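Side-chain contact in conserved hypothetical protein (Shewanella loihica, PDB 2GPI), which is of unknown function, belongs to the DUF1488 family and may be linked to transcriptional regulation of the shikimate pathway: residues S19-T24 with E53-L58. Residues are numbered along the deposited sequence; the frame is centred on the assembly and turned at random.
Sequences SAIHFT and EQALSL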
loop_
_atom_site.group_PDB
_atom_site.type_symbol
_atom_site.label_atom_id
_atom_site.label_comp_id
_atom_site.label_asym_id
_atom_site.label_seq_id
_atom_site.Cartn_x
_atom_site.Cartn_y
_atom_site.Cartn_z
ATOM N N SER A 19 2.360 -10.765 -6.314
ATOM C CA SER A 19 3.683 -10.527 -5.690
ATOM C C SER A 19 3.741 -9.125 -5.116
ATOM O O SER A 19 4.537 -8.289 -5.574
ATOM C CB SER A 19 4.821 -10.743 -6.670
ATOM O OG SER A 19 4.844 -12.107 -7.084
ATOM N N ALA A 20 2.854 -8.872 -4.150
ATOM C CA ALA A 20 2.670 -7.541 -3.583
ATOM C C ALA A 20 2.313 -7.644 -2.117
ATOM O O ALA A 20 1.696 -8.627 -1.707
ATOM C CB ALA A 20 1.541 -6.825 -4.341
ATOM N N ILE A 21 2.660 -6.629 -1.327
ATOM C CA ILE A 21 2.036 -6.428 -0.042
ATOM C C ILE A 21 0.647 -5.822 -0.277
ATOM O O ILE A 21 0.488 -4.814 -0.990
ATOM C CB ILE A 21 2.843 -5.514 0.898
ATOM C CG1 ILE A 21 4.128 -6.229 1.426
ATOM C CG2 ILE A 21 1.967 -5.028 2.112
ATOM C CD1 ILE A 21 3.841 -7.274 2.469
ATOM N N HIS A 22 -0.324 -6.462 0.322
ATOM C CA HIS A 22 -1.718 -6.016 0.300
ATOM C C HIS A 22 -1.971 -5.323 1.664
ATOM O O HIS A 22 -1.797 -5.926 2.751
ATOM C CB HIS A 22 -2.617 -7.224 0.006
ATOM C CG HIS A 22 -4.121 -6.965 0.190
ATOM N ND1 HIS A 22 -5.041 -7.977 0.340
ATOM C CD2 HIS A 22 -4.830 -5.801 0.191
ATOM C CE1 HIS A 22 -6.255 -7.453 0.435
ATOM N NE2 HIS A 22 -6.157 -6.132 0.356
ATOM N N PHE A 23 -2.425 -4.072 1.599
ATOM C CA PHE A 23 -2.762 -3.317 2.797
ATOM C C PHE A 23 -4.135 -2.670 2.580
ATOM O O PHE A 23 -4.593 -2.535 1.477
ATOM C CB PHE A 23 -1.691 -2.325 3.255
ATOM C CG PHE A 23 -1.324 -1.235 2.266
ATOM C CD1 PHE A 23 -0.586 -1.500 1.125
ATOM C CD2 PHE A 23 -1.716 0.064 2.492
ATOM C CE1 PHE A 23 -0.212 -0.464 0.270
ATOM C CE2 PHE A 23 -1.348 1.098 1.618
ATOM C CZ PHE A 23 -0.620 0.833 0.526
ATOM N N THR A 24 -4.784 -2.305 3.656
ATOM C CA THR A 24 -6.174 -1.908 3.598
ATOM C C THR A 24 -6.403 -0.463 4.065
ATOM O O THR A 24 -5.782 0.020 5.007
ATOM C CB THR A 24 -7.027 -2.840 4.476
ATOM O OG1 THR A 24 -6.431 -2.919 5.784
ATOM C CG2 THR A 24 -7.104 -4.231 3.870
ATOM N N GLU A 53 8.424 -12.468 5.858
ATOM C CA GLU A 53 8.603 -11.738 7.127
ATOM C C GLU A 53 9.360 -10.420 6.875
ATOM O O GLU A 53 9.030 -9.345 7.406
ATOM C CB GLU A 53 9.306 -12.619 8.193
ATOM C CG GLU A 53 9.516 -11.862 9.470
ATOM C CD GLU A 53 10.006 -12.696 10.650
ATOM O OE1 GLU A 53 10.365 -13.890 10.478
ATOM O OE2 GLU A 53 10.011 -12.115 11.764
ATOM N N GLN A 54 10.397 -10.528 6.078
ATOM C CA GLN A 54 11.191 -9.391 5.623
ATOM C C GLN A 54 10.342 -8.393 4.837
ATOM O O GLN A 54 10.433 -7.171 5.030
ATOM C CB GLN A 54 12.359 -9.927 4.782
ATOM C CG GLN A 54 13.243 -8.839 4.245
ATOM C CD GLN A 54 14.042 -9.328 3.033
ATOM O OE1 GLN A 54 13.824 -10.443 2.538
ATOM N NE2 GLN A 54 14.995 -8.493 2.564
ATOM N N ALA A 55 9.499 -8.895 3.934
ATOM C CA ALA A 55 8.572 -8.061 3.158
ATOM C C ALA A 55 7.712 -7.210 4.077
ATOM O O ALA A 55 7.613 -5.994 3.890
ATOM C CB ALA A 55 7.686 -8.888 2.152
ATOM N N LEU A 56 7.120 -7.846 5.091
ATOM C CA LEU A 56 6.243 -7.138 6.025
ATOM C C LEU A 56 7.075 -6.142 6.845
ATOM O O LEU A 56 6.661 -5.013 7.089
ATOM C CB LEU A 56 5.529 -8.106 6.953
ATOM C CG LEU A 56 4.796 -7.422 8.102
ATOM C CD1 LEU A 56 3.736 -6.521 7.520
ATOM C CD2 LEU A 56 4.156 -8.443 9.078
ATOM N N SER A 57 8.278 -6.529 7.234
ATOM C CA SER A 57 9.165 -5.638 7.987
ATOM C C SER A 57 9.525 -4.382 7.185
ATOM O O SER A 57 9.555 -3.266 7.722
ATOM C CB SER A 57 10.423 -6.374 8.452
ATOM O OG SER A 57 11.283 -5.497 9.166
ATOM N N LEU A 58 9.754 -4.545 5.896
ATOM C CA LEU A 58 10.052 -3.404 5.022
ATOM C C LEU A 58 8.834 -2.482 4.863
ATOM O O LEU A 58 8.977 -1.243 4.921
ATOM C CB LEU A 58 10.620 -3.869 3.678
ATOM C CG LEU A 58 12.028 -4.520 3.730
ATOM C CD1 LEU A 58 12.380 -5.075 2.354
ATOM C CD2 LEU A 58 13.094 -3.546 4.278
#
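Ile-21 on strand 20-27 reaches helix 52-61 with the tip of its longer branch: its CD1 lies 4.2 Å from Ala-55 CB. The same methyl also comes to 4.2 Å from Leu-56 N, so it rests on the helix backbone as well as on the alanine. Torsion about the first side-chain bond sets CG1 anti to the carbonyl carbon (chi1 -72°) and sends that branch to the helix. A short methyl suits position 55, because it probably lets Ile-21 CD1 come close to the main chain at Leu-56 N. Isoleucine, beta-branched and at home in an extended strand, carries an apolar methyl across on its CG1-CD1 arm. Ile-21 CA and Leu-56 CA stand 7.4 Å apart, the closest such pair between the segments.

Only van der Waals contact joins the segments, with no hydrogen bond between them, and the buried surface is small, about 95 Å². Ile-21 and Ala-55 form its buried part. Leu-56 lies at the exposed margin, its side chain coming no nearer than 4.9 Å to the strand segment; leucine still suits it, turning part of its apolar surface to Leu-12 and the edge of Ile-21, the rest facing solvent.

Trp-14 of strand 13-15 touches both Ile-21 and Ala-55. Ile-21 also packs on Ile-36 of strand 30-37, with which its backbone is hydrogen-bonded, while farther along the strand Phe-23 meets Phe-59 of helix 52-61 and packs against helix 63-75.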